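Local structure of Cfl (Pectobacterium brasiliense, 7A9J) at residues K385-W390 with I395-S400; N353-G358 with I440-I445. The protein probably uses ATP to activate coronafacic acid and related carboxylic acids for amide formation, as a ligase of the AMP-binding enzyme family. The protein carries 1 engineered substitution. All coordinates share one frame; numbering follows the deposited sequence.

Contact 1: K385-W390 with I395-S400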
ATOM      1  N   LYS A 385       3.157  12.680 -12.441  1.00 31.33           N
ATOM      2  CA  LYS A 385       1.914  13.006 -13.126  1.00 35.78           C
ATOM      3  C   LYS A 385       1.436  11.821 -13.941  1.00 38.56           C
ATOM      4  O   LYS A 385       2.063  11.453 -14.954  1.00 35.49           O
ATOM      5  CB  LYS A 385       2.114  14.200 -14.045  1.00 38.67           C
ATOM      6  CG  LYS A 385       2.821  15.325 -13.405  1.00 52.68           C
ATOM      7  CD  LYS A 385       1.844  16.163 -12.679  1.00 47.92           C
ATOM      8  CE  LYS A 385       2.507  17.469 -12.297  1.00 49.82           C
ATOM      9  NZ  LYS A 385       1.799  17.854 -11.065  1.00 48.90           N
ATOM     10  N   THR A 386       0.299  11.259 -13.545  1.00 36.14           N
ATOM     11  CA  THR A 386      -0.354  10.265 -14.382  1.00 33.47           C
ATOM     12  C   THR A 386      -0.925  10.941 -15.630  1.00 37.84           C
ATOM     13  O   THR A 386      -1.203  12.141 -15.651  1.00 42.33           O
ATOM     14  CB  THR A 386      -1.432   9.533 -13.592  1.00 35.74           C
ATOM     15  OG1 THR A 386      -2.379  10.497 -13.103  1.00 40.81           O
ATOM     16  CG2 THR A 386      -0.785   8.827 -12.390  1.00 35.43           C
ATOM     17  N   ILE A 387      -1.087  10.161 -16.687  1.00 34.06           N
ATOM     18  CA  ILE A 387      -1.435  10.713 -17.977  1.00 35.45           C
ATOM     19  C   ILE A 387      -2.930  10.938 -18.080  1.00 45.76           C
ATOM     20  O   ILE A 387      -3.377  11.839 -18.790  1.00 47.69           O
ATOM     21  CB  ILE A 387      -0.971   9.764 -19.102  1.00 39.86           C
ATOM     22  CG1 ILE A 387       0.525   9.463 -18.966  1.00 51.61           C
ATOM     23  CG2 ILE A 387      -1.337  10.304 -20.424  1.00 53.33           C
ATOM     24  CD1 ILE A 387       1.385  10.681 -18.612  1.00 49.67           C
ATOM     25  N   GLY A 388      -3.719  10.111 -17.420  1.00 42.56           N
ATOM     26  CA  GLY A 388      -5.147  10.134 -17.648  1.00 42.89           C
ATOM     27  C   GLY A 388      -5.755   8.804 -17.245  1.00 44.04           C
ATOM     28  O   GLY A 388      -5.135   7.982 -16.580  1.00 40.10           O
ATOM     29  N   ILE A 389      -7.010   8.639 -17.617  1.00 43.89           N
ATOM     30  CA  ILE A 389      -7.752   7.445 -17.259  1.00 41.48           C
ATOM     31  C   ILE A 389      -8.155   6.741 -18.530  1.00 42.40           C
ATOM     32  O   ILE A 389      -8.756   7.350 -19.433  1.00 47.97           O
ATOM     33  CB  ILE A 389      -8.988   7.768 -16.386  1.00 48.59           C
ATOM     34  CG1 ILE A 389      -8.539   8.285 -15.007  1.00 48.08           C
ATOM     35  CG2 ILE A 389      -9.888   6.541 -16.318  1.00 49.95           C
ATOM     36  CD1 ILE A 389      -9.706   8.752 -14.119  1.00 65.33           C
ATOM     37  N   TRP A 390      -7.820   5.461 -18.606  1.00 40.42           N
ATOM     38  CA  TRP A 390      -8.211   4.659 -19.732  1.00 39.59           C
ATOM     39  C   TRP A 390      -9.674   4.275 -19.556  1.00 47.15           C
ATOM     40  O   TRP A 390     -10.033   3.673 -18.543  1.00 50.95           O
ATOM     41  CB  TRP A 390      -7.331   3.412 -19.803  1.00 41.14           C
ATOM     42  CG  TRP A 390      -7.782   2.547 -20.830  1.00 44.82           C
ATOM     43  CD1 TRP A 390      -8.379   1.334 -20.674  1.00 46.11           C
ATOM     44  CD2 TRP A 390      -7.732   2.793 -22.235  1.00 56.90           C
ATOM     45  NE1 TRP A 390      -8.683   0.802 -21.881  1.00 43.03           N
ATOM     46  CE2 TRP A 390      -8.305   1.676 -22.867  1.00 59.20           C
ATOM     47  CE3 TRP A 390      -7.260   3.856 -23.023  1.00 62.34           C
ATOM     48  CZ2 TRP A 390      -8.409   1.576 -24.255  1.00 61.87           C
ATOM     49  CZ3 TRP A 390      -7.369   3.758 -24.404  1.00 62.13           C
ATOM     50  CH2 TRP A 390      -7.945   2.628 -25.006  1.00 66.60           C
ATOM     51  N   ILE A 395      -7.963   7.652 -23.638  1.00 55.70           N
ATOM     52  CA  ILE A 395      -7.499   8.196 -22.378  1.00 51.23           C
ATOM     53  C   ILE A 395      -8.235   9.489 -22.095  1.00 50.75           C
ATOM     54  O   ILE A 395      -8.227  10.406 -22.914  1.00 55.84           O
ATOM     55  CB  ILE A 395      -5.989   8.444 -22.411  1.00 56.10           C
ATOM     56  CG1 ILE A 395      -5.303   7.215 -22.979  1.00 49.11           C
ATOM     57  CG2 ILE A 395      -5.494   8.872 -21.019  1.00 47.27           C
ATOM     58  CD1 ILE A 395      -3.842   7.155 -22.641  1.00 54.98           C
ATOM     59  N   GLU A 396      -8.838   9.586 -20.931  1.00 60.79           N
ATOM     60  CA  GLU A 396      -9.322  10.877 -20.470  1.00 69.84           C
ATOM     61  C   GLU A 396      -8.150  11.577 -19.798  1.00 63.43           C
ATOM     62  O   GLU A 396      -7.686  11.136 -18.742  1.00 50.85           O
ATOM     63  CB  GLU A 396     -10.502  10.704 -19.521  1.00 67.62           C
ATOM     64  CG  GLU A 396     -11.614   9.823 -20.060  1.00 75.91           C
ATOM     65  CD  GLU A 396     -12.801   9.753 -19.114  1.00 89.37           C
ATOM     66  OE1 GLU A 396     -13.676  10.635 -19.206  1.00104.82           O
ATOM     67  OE2 GLU A 396     -12.849   8.837 -18.262  1.00 90.10           O
ATOM     68  N   LEU A 397      -7.673  12.666 -20.395  1.00 62.45           N
ATOM     69  CA  LEU A 397      -6.402  13.239 -19.984  1.00 59.17           C
ATOM     70  C   LEU A 397      -6.542  14.057 -18.707  1.00 77.31           C
ATOM     71  O   LEU A 397      -7.575  14.685 -18.446  1.00 77.77           O
ATOM     72  CB  LEU A 397      -5.817  14.094 -21.107  1.00 69.73           C
ATOM     73  CG  LEU A 397      -5.296  13.272 -22.291  1.00 55.36           C
ATOM     74  CD1 LEU A 397      -4.888  14.205 -23.418  1.00 71.89           C
ATOM     75  CD2 LEU A 397      -4.126  12.381 -21.885  1.00 66.73           C
ATOM     76  N   PHE A 398      -5.484  14.018 -17.897  1.00 74.07           N
ATOM     77  CA  PHE A 398      -5.418  14.765 -16.652  1.00 82.10           C
ATOM     78  C   PHE A 398      -4.770  16.118 -16.905  1.00 92.02           C
ATOM     79  O   PHE A 398      -3.636  16.161 -17.402  1.00 92.31           O
ATOM     80  CB  PHE A 398      -4.596  14.008 -15.615  1.00 80.71           C
ATOM     81  CG  PHE A 398      -5.368  12.974 -14.845  1.00 85.29           C
ATOM     82  CD1 PHE A 398      -6.678  13.202 -14.449  1.00 97.32           C
ATOM     83  CD2 PHE A 398      -4.777  11.768 -14.510  1.00 80.71           C
ATOM     84  CE1 PHE A 398      -7.377  12.245 -13.730  1.00 99.70           C
ATOM     85  CE2 PHE A 398      -5.473  10.800 -13.790  1.00 81.15           C
ATOM     86  CZ  PHE A 398      -6.772  11.041 -13.397  1.00 83.45           C
ATOM     87  N   PRO A 399      -5.423  17.233 -16.576  1.00 93.67           N
ATOM     88  CA  PRO A 399      -4.701  18.516 -16.559  1.00 90.16           C
ATOM     89  C   PRO A 399      -3.575  18.459 -15.536  1.00 86.00           C
ATOM     90  O   PRO A 399      -3.810  18.233 -14.349  1.00 84.86           O
ATOM     91  CB  PRO A 399      -5.787  19.528 -16.177  1.00 85.18           C
ATOM     92  CG  PRO A 399      -6.873  18.719 -15.532  1.00 88.14           C
ATOM     93  CD  PRO A 399      -6.838  17.377 -16.184  1.00 87.73           C
ATOM     94  N   SER A 400      -2.335  18.647 -16.006  1.00 87.15           N
ATOM     95  CA  SER A 400      -1.170  18.401 -15.154  1.00 88.10           C
ATOM     96  C   SER A 400      -1.134  19.308 -13.926  1.00 82.59           C
ATOM     97  O   SER A 400      -0.334  19.065 -13.013  1.00 75.51           O
ATOM     98  CB  SER A 400       0.137  18.545 -15.961  1.00 80.84           C
ATOM     99  OG  SER A 400       0.511  19.901 -16.153  1.00 78.36           O
TER
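The carbonyl oxygen of Ile389 is approached twice from the facing strand. Glu396 N donates to Ile389 O at 2.7 Å in a nearly straight bond (166° at the hydrogen), and Ile395 CA brings its own hydrogen to Ile389 O at 3.3 Å. Glu396 O returns the bond, accepting from Ile389 N at 2.8 Å, so Ile389 and Glu396 form a hydrogen-bonded antiparallel pair flanked by two non-hydrogen-bonded ones, Gly388 with Leu397 and Trp390 with Ile395. On the Gly388 side the strands run close: Ile395 CG2 settles 3.6 Å from Gly388 CA, over a residue with no side chain of its own. This is a beta hairpin, and its strand 395-397 is outermost in a four-stranded antiparallel sheet in which 388-390 also pairs with 198-202. Past the strands, Phe398 N reaches Ile387 O from above the carbonyl plane. With CG beside its backbone N (chi1 -84°), the Phe398 ring is directed back across the first segment, where Thr386 OG1 comes within 3.1 Å of Phe398 CD2 and Ile389 CG1 within 3.6 Å of Phe398 CZ. Trp390 instead offers its ring edge, CE3 lying 3.9 Å from Ile395 CG1, while its NE1 bonds to His117 O. At the open end, Lys385 NZ meets Ser400 O at 3.1 Å, nearly in line with the C=O bond, and also binds Ser382 O.

Contact 2: N353-G358 with I440-I445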
ATOM      1  N   ASN A 353       3.647  12.806  19.234  1.00 31.71           N
ATOM      2  CA  ASN A 353       2.608  12.320  20.159  1.00 36.23           C
ATOM      3  C   ASN A 353       1.222  12.435  19.528  1.00 51.77           C
ATOM      4  O   ASN A 353       0.417  11.519  19.685  1.00 49.22           O
ATOM      5  CB  ASN A 353       2.718  13.019  21.516  1.00 53.34           C
ATOM      6  CG  ASN A 353       3.979  12.547  22.270  1.00 57.18           C
ATOM      7  OD1 ASN A 353       4.056  11.389  22.724  1.00 42.85           O
ATOM      8  ND2 ASN A 353       5.002  13.398  22.306  1.00 45.92           N
ATOM      9  N   GLU A 354       0.979  13.484  18.698  1.00 37.40           N
ATOM     10  CA  GLU A 354      -0.315  13.642  18.000  1.00 49.78           C
ATOM     11  C   GLU A 354      -0.399  12.729  16.769  1.00 39.44           C
ATOM     12  O   GLU A 354       0.600  12.480  16.108  1.00 34.66           O
ATOM     13  CB  GLU A 354      -0.486  15.071  17.513  1.00 38.55           C
ATOM     14  CG  GLU A 354      -0.286  16.180  18.616  1.00 52.95           C
ATOM     15  CD  GLU A 354       1.117  16.886  18.512  1.00 79.41           C
ATOM     16  OE1 GLU A 354       1.114  18.136  18.599  1.00 76.89           O
ATOM     17  OE2 GLU A 354       2.209  16.222  18.339  1.00 51.69           O
ATOM     18  N   PRO A 355      -1.594  12.285  16.383  1.00 32.54           N
ATOM     19  CA  PRO A 355      -1.734  11.612  15.090  1.00 31.98           C
ATOM     20  C   PRO A 355      -1.213  12.462  13.945  1.00 31.77           C
ATOM     21  O   PRO A 355      -1.506  13.654  13.831  1.00 33.31           O
ATOM     22  CB  PRO A 355      -3.248  11.369  14.976  1.00 38.06           C
ATOM     23  CG  PRO A 355      -3.709  11.358  16.376  1.00 41.64           C
ATOM     24  CD  PRO A 355      -2.923  12.520  17.008  1.00 39.50           C
ATOM     25  N   SER A 356      -0.345  11.868  13.155  1.00 28.91           N
ATOM     26  CA  SER A 356       0.274  12.611  12.080  1.00 31.57           C
ATOM     27  C   SER A 356       0.633  11.707  10.904  1.00 34.85           C
ATOM     28  O   SER A 356       0.772  10.479  11.005  1.00 31.57           O
ATOM     29  CB  SER A 356       1.525  13.382  12.600  1.00 32.01           C
ATOM     30  OG  SER A 356       2.539  12.453  12.922  1.00 32.28           O
ATOM     31  N   ILE A 357       0.680  12.326   9.743  1.00 25.47           N
ATOM     32  CA  ILE A 357       1.081  11.573   8.569  1.00 30.21           C
ATOM     33  C   ILE A 357       2.424  11.956   7.998  1.00 28.86           C
ATOM     34  O   ILE A 357       2.893  11.277   7.037  1.00 32.32           O
ATOM     35  CB  ILE A 357       0.039  11.612   7.451  1.00 32.20           C
ATOM     36  CG1 ILE A 357      -0.214  13.061   7.012  1.00 32.13           C
ATOM     37  CG2 ILE A 357      -1.203  10.851   7.908  1.00 40.47           C
ATOM     38  CD1 ILE A 357      -1.251  13.123   5.908  1.00 34.38           C
ATOM     39  N   GLY A 358       3.109  12.934   8.539  1.00 29.28           N
ATOM     40  CA  GLY A 358       4.453  13.133   8.041  1.00 26.16           C
ATOM     41  C   GLY A 358       4.596  14.311   7.085  1.00 26.88           C
ATOM     42  O   GLY A 358       3.786  15.262   7.088  1.00 29.40           O
ATOM     43  N   ILE A 440      -9.523  12.721  19.743  1.00 39.60           N
ATOM     44  CA  ILE A 440      -9.993  12.333  21.069  1.00 36.80           C
ATOM     45  C   ILE A 440      -9.555  10.917  21.399  1.00 39.96           C
ATOM     46  O   ILE A 440      -9.142  10.635  22.533  1.00 39.39           O
ATOM     47  CB  ILE A 440     -11.521  12.454  21.167  1.00 36.70           C
ATOM     48  CG1 ILE A 440     -11.966  13.879  20.873  1.00 42.18           C
ATOM     49  CG2 ILE A 440     -11.982  12.018  22.575  1.00 38.69           C
ATOM     50  CD1 ILE A 440     -13.464  14.004  20.742  1.00 41.66           C
ATOM     51  N   GLU A 441      -9.691  10.001  20.428  1.00 36.18           N
ATOM     52  CA  GLU A 441      -9.244   8.616  20.608  1.00 43.88           C
ATOM     53  C   GLU A 441      -7.778   8.560  20.986  1.00 45.20           C
ATOM     54  O   GLU A 441      -7.385   7.793  21.877  1.00 42.23           O
ATOM     55  CB  GLU A 441      -9.479   7.813  19.317  1.00 35.60           C
ATOM     56  CG  GLU A 441     -10.953   7.541  18.993  1.00 38.82           C
ATOM     57  CD  GLU A 441     -11.211   7.283  17.509  1.00 47.35           C
ATOM     58  OE1 GLU A 441     -10.246   6.965  16.729  1.00 43.47           O
ATOM     59  OE2 GLU A 441     -12.385   7.327  17.124  1.00 38.81           O
ATOM     60  N   ASN A 442      -6.948   9.379  20.333  1.00 38.88           N
ATOM     61  CA  ASN A 442      -5.524   9.342  20.641  1.00 44.19           C
ATOM     62  C   ASN A 442      -5.259   9.729  22.086  1.00 50.07           C
ATOM     63  O   ASN A 442      -4.407   9.136  22.743  1.00 45.31           O
ATOM     64  CB  ASN A 442      -4.734  10.245  19.697  1.00 43.54           C
ATOM     65  CG  ASN A 442      -3.244  10.242  20.020  1.00 47.51           C
ATOM     66  OD1 ASN A 442      -2.549   9.232  19.833  1.00 48.32           O
ATOM     67  ND2 ASN A 442      -2.750  11.366  20.530  1.00 56.38           N
ATOM     68  N   THR A 443      -6.009  10.694  22.612  1.00 42.84           N
ATOM     69  CA  THR A 443      -5.855  11.076  24.010  1.00 54.26           C
ATOM     70  C   THR A 443      -6.300   9.952  24.938  1.00 46.35           C
ATOM     71  O   THR A 443      -5.616   9.630  25.912  1.00 49.70           O
ATOM     72  CB  THR A 443      -6.664  12.349  24.276  1.00 51.54           C
ATOM     73  OG1 THR A 443      -6.120  13.407  23.480  1.00 60.32           O
ATOM     74  CG2 THR A 443      -6.588  12.723  25.765  1.00 51.59           C
ATOM     75  N   LEU A 444      -7.463   9.363  24.652  1.00 44.59           N
ATOM     76  CA  LEU A 444      -8.047   8.353  25.531  1.00 48.19           C
ATOM     77  C   LEU A 444      -7.119   7.168  25.708  1.00 55.02           C
ATOM     78  O   LEU A 444      -6.859   6.723  26.833  1.00 52.76           O
ATOM     79  CB  LEU A 444      -9.391   7.888  24.961  1.00 45.40           C
ATOM     80  CG  LEU A 444     -10.540   8.876  25.126  1.00 42.14           C
ATOM     81  CD1 LEU A 444     -11.706   8.445  24.268  1.00 39.74           C
ATOM     82  CD2 LEU A 444     -10.953   9.011  26.596  1.00 48.63           C
ATOM     83  N   ILE A 445      -6.594   6.646  24.601  1.00 46.56           N
ATOM     84  CA  ILE A 445      -5.790   5.436  24.683  1.00 51.16           C
ATOM     85  C   ILE A 445      -4.469   5.631  25.462  1.00 66.85           C
ATOM     86  O   ILE A 445      -3.872   4.646  25.919  1.00 61.45           O
ATOM     87  CB  ILE A 445      -5.562   4.902  23.252  1.00 58.72           C
ATOM     88  CG1 ILE A 445      -5.134   3.432  23.288  1.00 70.68           C
ATOM     89  CG2 ILE A 445      -4.488   5.716  22.549  1.00 65.61           C
ATOM     90  CD1 ILE A 445      -4.776   2.875  21.927  1.00 68.74           C
TER
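Pro355 and Asn442 mark the nearest approach of the two backbones, 7.1 Å between Pro355 CA and Asn442 CA. From there 353-358 leads away from the helix into a weakly bonded strand, whereas 440-445 continues a helix that begins earlier, with Leu444 N bonded to Ile440 O at 3.0 Å. One side chain of the helix spans the gap. Asn442 carries CG anti to its backbone N (chi1 179°), which extends the amide toward the loop, and Asn442 ND2 donates to Asn353 O at 3.3 Å. The bond is long and bent (139° at the hydrogen), and its donor lies 31° from the carbonyl plane. Beside it the stem of the same side chain crosses the proline ring obliquely: Asn442 CB sits 3.6 Å from Pro355 CG, and Asn442 ND2 is 3.7 Å from Pro355 CD, so the amide rests against ring carbons while its nitrogen reaches the carbonyl two residues earlier. Residues 440-445 fall in the C-terminal family region, 353-358 in the AMP-binding region, and the contact thus bridges the large and small domains characteristic of adenylate-forming ligases. Only 113 Å² is buried between the segments, consistent with the small domain changing its orientation during catalysis, as in relatives. The other end of the Asn442 amide, OD1, takes a weak hydrogen bond from Gln320 NE2 of helix 316-326, whose Thr316 touches both Pro355 and Asn442. Elsewhere on the helix, Leu444 packs on Val455 and Leu488 within the small domain, and Glu441 forms a salt bridge with Arg517.

How the contacts relate
The two contacts illustrate how one chain combines local and distant pairings. Residues 385-390 and 395-400 both lie in the 81-residue interval separating the segments of contact 2, yet the centres of the contacts are 36 Å apart and their nearest atoms about 18 Å. Contact 1 comes near the bound indene carboxylic acid: the Thr386 side chain is about 8 Å from it, and its OG1 makes a weak hydrogen bond to Glu338 O, next to pocket residue Thr337. Contact 2 relates to the pocket through strand pairing: strand 356-360 runs antiparallel beside 342-346, which begins at pocket residue Pro342.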